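Stage II sporulation protein E (SpoIIE) (Moorella thermoacetica, PDB 3ZT9) is a manganese-binding hydrolase of the PP2C phosphatase clan that probably dephosphorylates a partner protein in stressosome signalling. Local coordinates at residues K3-E14 / R182-R193. Numbering follows the deposited sequence.
Sequences KLEVGIYTRARE and RRDDDVAVIVAR. With MN (manganese (II) ion), chain C; MN (manganese (II) ion), chain D.
Strands 6-11 and 187-192 run antiparallel, their axes 4.6 Å apart at closest and at 177°. Hydrogen-bonded pairs at G7–V191, Y9–V189 and R11–V187 alternate with non-hydrogen-bonded pairs at V6–A192, I8–I190 and T10–A188. E5 and R193 continue the pairing with two backbone hydrogen bonds. V6, I8, A188, I190 and A192 pack toward the second sheet: V6 CG1 meets I190 CG2 at 3.8 Å, and A188, I190 and A192 touch strand 31-39. This is the inner side of the beta sandwich of the PP2C fold, with 6-11 at the edge of its sheet. On the outer face the edge of the Y9 ring meets V187 CG1, and helix 169-180 packs against Y9 and V191. The E5 side chain runs extended, CG opposite the backbone N (chi1 -175°), which carries OE1 alongside the R193 guanidinium. E5 OE1 takes both R193 NE (3.1 Å) and NH2 (3.3 Å) in a side-on salt bridge, from above the carboxylate plane but in the guanidinium plane. E5 OE2 accepts a hydrogen bond from A169 N, while R193 NH1 donates to L162 O and N164 O, and NH2 also to L167 O. Replacing R193 by an alanine would probably leave E5 OE1 without its charge partner and the L162 and N164 carbonyls without this donor. R193 OXT binds one manganese with E141. At the other end D186 OD1 accepts R13 N at 2.9 Å, and R183 NE sits 3.8 Å over the centre of the R11 guanidinium, the planes almost perpendicular. D185 OD2 binds a second manganese at 2.2 Å, with D38 and D150.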
loop_
_atom_site.group_PDB
_atom_site.type_symbol
_atom_site.label_atom_id
_atom_site.label_comp_id
_atom_site.label_asym_id
_atom_site.label_seq_id
_atom_site.Cartn_x
_atom_site.Cartn_y
_atom_site.Cartn_z
ATOM N N LYS A 3 -8.095 -12.416 14.614
ATOM C CA LYS A 3 -8.194 -11.822 13.282
ATOM C C LYS A 3 -7.286 -10.586 13.121
ATOM O O LYS A 3 -7.076 -9.836 14.083
ATOM C CB LYS A 3 -9.647 -11.423 13.017
ATOM C CG LYS A 3 -9.880 -10.746 11.675
ATOM C CD LYS A 3 -11.144 -9.887 11.696
ATOM C CE LYS A 3 -10.837 -8.444 12.107
ATOM N NZ LYS A 3 -11.961 -7.506 11.824
ATOM N N LEU A 4 -6.750 -10.373 11.919
ATOM C CA LEU A 4 -6.045 -9.110 11.631
ATOM C C LEU A 4 -7.093 -8.053 11.275
ATOM O O LEU A 4 -7.875 -8.241 10.354
ATOM C CB LEU A 4 -5.019 -9.295 10.498
ATOM C CG LEU A 4 -4.031 -8.153 10.274
ATOM C CD1 LEU A 4 -2.990 -8.055 11.413
ATOM C CD2 LEU A 4 -3.309 -8.278 8.928
ATOM N N GLU A 5 -7.130 -6.955 12.029
ATOM C CA GLU A 5 -8.053 -5.870 11.776
ATOM C C GLU A 5 -7.464 -5.003 10.670
ATOM O O GLU A 5 -6.280 -4.653 10.733
ATOM C CB GLU A 5 -8.209 -5.021 13.038
ATOM C CG GLU A 5 -9.246 -3.929 12.905
ATOM C CD GLU A 5 -9.405 -3.026 14.143
ATOM O OE1 GLU A 5 -8.472 -2.852 14.993
ATOM O OE2 GLU A 5 -10.502 -2.461 14.236
ATOM N N VAL A 6 -8.261 -4.635 9.676
ATOM C CA VAL A 6 -7.704 -3.797 8.597
ATOM C C VAL A 6 -8.650 -2.666 8.263
ATOM O O VAL A 6 -9.853 -2.886 8.099
ATOM C CB VAL A 6 -7.472 -4.581 7.280
ATOM C CG1 VAL A 6 -6.780 -3.690 6.245
ATOM C CG2 VAL A 6 -6.664 -5.850 7.533
ATOM N N GLY A 7 -8.110 -1.457 8.174
ATOM C CA GLY A 7 -8.878 -0.289 7.784
ATOM C C GLY A 7 -8.336 0.271 6.472
ATOM O O GLY A 7 -7.116 0.324 6.249
ATOM N N ILE A 8 -9.261 0.703 5.606
ATOM C CA ILE A 8 -8.901 1.347 4.340
ATOM C C ILE A 8 -9.587 2.705 4.251
ATOM O O ILE A 8 -10.774 2.815 4.536
ATOM C CB ILE A 8 -9.388 0.512 3.149
ATOM C CG1 ILE A 8 -8.635 -0.820 3.099
ATOM C CG2 ILE A 8 -9.200 1.280 1.846
ATOM C CD1 ILE A 8 -9.089 -1.728 1.931
ATOM N N TYR A 9 -8.873 3.716 3.745
ATOM C CA TYR A 9 -9.492 5.007 3.441
ATOM C C TYR A 9 -8.927 5.538 2.148
ATOM O O TYR A 9 -7.715 5.466 1.926
ATOM C CB TYR A 9 -9.173 6.019 4.529
ATOM C CG TYR A 9 -9.633 7.440 4.238
ATOM C CD1 TYR A 9 -10.934 7.840 4.559
ATOM C CD2 TYR A 9 -8.755 8.396 3.704
ATOM C CE1 TYR A 9 -11.365 9.149 4.317
ATOM C CE2 TYR A 9 -9.194 9.724 3.471
ATOM C CZ TYR A 9 -10.486 10.083 3.798
ATOM O OH TYR A 9 -10.908 11.390 3.574
ATOM N N THR A 10 -9.783 6.067 1.289
ATOM C CA THR A 10 -9.270 6.789 0.099
ATOM C C THR A 10 -10.114 8.063 -0.074
ATOM O O THR A 10 -11.277 8.131 0.398
ATOM C CB THR A 10 -9.387 5.960 -1.240
ATOM O OG1 THR A 10 -10.758 5.713 -1.564
ATOM C CG2 THR A 10 -8.632 4.621 -1.150
ATOM N N ARG A 11 -9.522 9.059 -0.720
ATOM C CA ARG A 11 -10.215 10.314 -0.979
ATOM C C ARG A 11 -9.631 10.903 -2.257
ATOM O O ARG A 11 -8.414 11.059 -2.384
ATOM C CB ARG A 11 -10.026 11.321 0.173
ATOM C CG ARG A 11 -10.896 12.565 -0.002
ATOM C CD ARG A 11 -10.676 13.596 1.104
ATOM N NE ARG A 11 -9.297 14.085 1.107
ATOM C CZ ARG A 11 -8.690 14.639 2.155
ATOM N NH1 ARG A 11 -9.339 14.794 3.301
ATOM N NH2 ARG A 11 -7.434 15.046 2.055
ATOM N N ALA A 12 -10.503 11.251 -3.193
ATOM C CA ALA A 12 -10.024 11.895 -4.419
ATOM C C ALA A 12 -9.477 13.289 -4.141
ATOM O O ALA A 12 -9.987 14.011 -3.290
ATOM C CB ALA A 12 -11.152 12.000 -5.428
ATOM N N ARG A 13 -8.473 13.684 -4.934
ATOM C CA ARG A 13 -8.074 15.067 -5.061
ATOM C C ARG A 13 -9.303 15.967 -5.182
ATOM O O ARG A 13 -10.238 15.673 -5.933
ATOM C CB ARG A 13 -7.175 15.247 -6.314
ATOM C CG ARG A 13 -6.800 16.735 -6.589
ATOM C CD ARG A 13 -6.171 16.908 -7.953
ATOM N NE ARG A 13 -6.077 18.315 -8.316
ATOM C CZ ARG A 13 -4.937 18.984 -8.435
ATOM N NH1 ARG A 13 -3.776 18.375 -8.237
ATOM N NH2 ARG A 13 -4.960 20.263 -8.770
ATOM N N GLU A 14 -9.281 17.083 -4.468
ATOM C CA GLU A 14 -10.391 18.043 -4.465
ATOM C C GLU A 14 -10.813 18.413 -5.884
ATOM O O GLU A 14 -9.977 18.708 -6.728
ATOM C CB GLU A 14 -9.911 19.286 -3.736
ATOM C CG GLU A 14 -10.900 20.348 -3.392
ATOM C CD GLU A 14 -10.167 21.463 -2.678
ATOM O OE1 GLU A 14 -8.928 21.570 -2.851
ATOM O OE2 GLU A 14 -10.808 22.209 -1.934
ATOM N N ARG A 182 -3.356 15.455 1.984
ATOM C CA ARG A 182 -3.391 16.710 1.223
ATOM C C ARG A 182 -4.682 16.804 0.443
ATOM O O ARG A 182 -5.169 15.802 -0.055
ATOM C CB ARG A 182 -2.235 16.763 0.216
ATOM C CG ARG A 182 -0.876 16.643 0.845
ATOM C CD ARG A 182 0.170 16.612 -0.238
ATOM N NE ARG A 182 0.158 17.865 -0.982
ATOM C CZ ARG A 182 1.232 18.421 -1.523
ATOM N NH1 ARG A 182 2.417 17.830 -1.421
ATOM N NH2 ARG A 182 1.124 19.571 -2.172
ATOM N N ARG A 183 -5.235 17.994 0.271
ATOM C CA ARG A 183 -6.459 18.045 -0.512
ATOM C C ARG A 183 -6.132 18.231 -2.010
ATOM O O ARG A 183 -6.971 17.953 -2.883
ATOM C CB ARG A 183 -7.437 19.073 0.091
ATOM C CG ARG A 183 -8.828 19.086 -0.534
ATOM C CD ARG A 183 -9.797 18.020 0.006
ATOM N NE ARG A 183 -10.022 18.110 1.448
ATOM C CZ ARG A 183 -10.470 19.193 2.081
ATOM N NH1 ARG A 183 -10.757 20.305 1.415
ATOM N NH2 ARG A 183 -10.638 19.162 3.395
ATOM N N ASP A 184 -4.875 18.570 -2.328
ATOM C CA ASP A 184 -4.483 18.727 -3.723
ATOM C C ASP A 184 -3.958 17.435 -4.382
ATOM O O ASP A 184 -3.476 17.446 -5.515
ATOM C CB ASP A 184 -3.486 19.906 -3.889
ATOM C CG ASP A 184 -2.118 19.624 -3.284
ATOM O OD1 ASP A 184 -1.949 18.621 -2.588
ATOM O OD2 ASP A 184 -1.186 20.424 -3.493
ATOM N N ASP A 185 -4.116 16.305 -3.714
ATOM C CA ASP A 185 -3.752 15.047 -4.338
ATOM C C ASP A 185 -4.724 14.022 -3.822
ATOM O O ASP A 185 -5.386 14.253 -2.797
ATOM C CB ASP A 185 -2.298 14.631 -3.999
ATOM C CG ASP A 185 -1.778 13.526 -4.931
ATOM O OD1 ASP A 185 -2.409 13.307 -5.998
ATOM O OD2 ASP A 185 -0.761 12.867 -4.626
ATOM N N ASP A 186 -4.816 12.907 -4.527
ATOM C CA ASP A 186 -5.537 11.735 -4.022
ATOM C C ASP A 186 -4.874 11.204 -2.769
ATOM O O ASP A 186 -3.665 11.328 -2.620
ATOM C CB ASP A 186 -5.512 10.653 -5.079
ATOM C CG ASP A 186 -6.153 11.114 -6.380
ATOM O OD1 ASP A 186 -7.331 11.436 -6.353
ATOM O OD2 ASP A 186 -5.480 11.143 -7.400
ATOM N N VAL A 187 -5.654 10.587 -1.888
ATOM C CA VAL A 187 -5.116 10.046 -0.630
ATOM C C VAL A 187 -5.550 8.595 -0.516
ATOM O O VAL A 187 -6.695 8.254 -0.831
ATOM C CB VAL A 187 -5.602 10.867 0.577
ATOM C CG1 VAL A 187 -5.302 10.152 1.904
ATOM C CG2 VAL A 187 -4.979 12.302 0.547
ATOM N N ALA A 188 -4.654 7.723 -0.053
ATOM C CA ALA A 188 -5.023 6.349 0.207
ATOM C C ALA A 188 -4.231 5.877 1.423
ATOM O O ALA A 188 -3.034 6.129 1.515
ATOM C CB ALA A 188 -4.681 5.454 -0.999
ATOM N N VAL A 189 -4.886 5.172 2.334
ATOM C CA VAL A 189 -4.222 4.708 3.544
ATOM C C VAL A 189 -4.771 3.364 3.929
ATOM O O VAL A 189 -5.992 3.198 3.921
ATOM C CB VAL A 189 -4.543 5.615 4.763
ATOM C CG1 VAL A 189 -3.611 5.221 5.954
ATOM C CG2 VAL A 189 -4.393 7.078 4.414
ATOM N N ILE A 190 -3.884 2.444 4.345
ATOM C CA ILE A 190 -4.302 1.175 4.963
ATOM C C ILE A 190 -3.615 1.047 6.321
ATOM O O ILE A 190 -2.440 1.375 6.439
ATOM C CB ILE A 190 -3.844 -0.033 4.105
ATOM C CG1 ILE A 190 -4.579 0.001 2.758
ATOM C CG2 ILE A 190 -4.153 -1.330 4.812
ATOM C CD1 ILE A 190 -4.093 -1.136 1.800
ATOM N N VAL A 191 -4.335 0.617 7.358
ATOM C CA VAL A 191 -3.692 0.216 8.611
ATOM C C VAL A 191 -4.176 -1.199 8.900
ATOM O O VAL A 191 -5.357 -1.440 8.764
ATOM C CB VAL A 191 -4.123 1.132 9.764
ATOM C CG1 VAL A 191 -3.713 0.521 11.113
ATOM C CG2 VAL A 191 -3.516 2.577 9.570
ATOM N N ALA A 192 -3.263 -2.093 9.272
ATOM C CA ALA A 192 -3.579 -3.484 9.642
ATOM C C ALA A 192 -2.927 -3.771 10.990
ATOM O O ALA A 192 -1.761 -3.448 11.191
ATOM C CB ALA A 192 -3.044 -4.451 8.602
ATOM N N ARG A 193 -3.658 -4.372 11.924
ATOM C CA ARG A 193 -3.043 -4.679 13.207
ATOM C C ARG A 193 -3.753 -5.796 13.907
ATOM O O ARG A 193 -4.917 -6.056 13.608
ATOM C CB ARG A 193 -3.088 -3.446 14.079
ATOM C CG ARG A 193 -4.504 -2.956 14.302
ATOM C CD ARG A 193 -4.517 -1.548 14.908
ATOM N NE ARG A 193 -5.891 -1.209 15.223
ATOM C CZ ARG A 193 -6.260 -0.116 15.875
ATOM N NH1 ARG A 193 -5.365 0.780 16.255
ATOM N NH2 ARG A 193 -7.533 0.053 16.133
ATOM O OXT ARG A 193 -3.163 -6.408 14.790
HETATM MN MN MN C . -0.039 10.942 -5.385
HETATM MN MN MN D . -3.998 -7.597 16.613
HETATM O O HOH W 1 -7.740 14.687 -1.126
HETATM O O HOH W 2 -1.036 11.530 -7.294
HETATM O O HOH W 3 -1.890 10.220 -4.451
HETATM O O HOH W 4 1.569 11.685 -6.754
HETATM O O HOH W 5 -3.531 -6.113 18.127
HETATM O O HOH W 6 -5.073 -8.505 18.348
#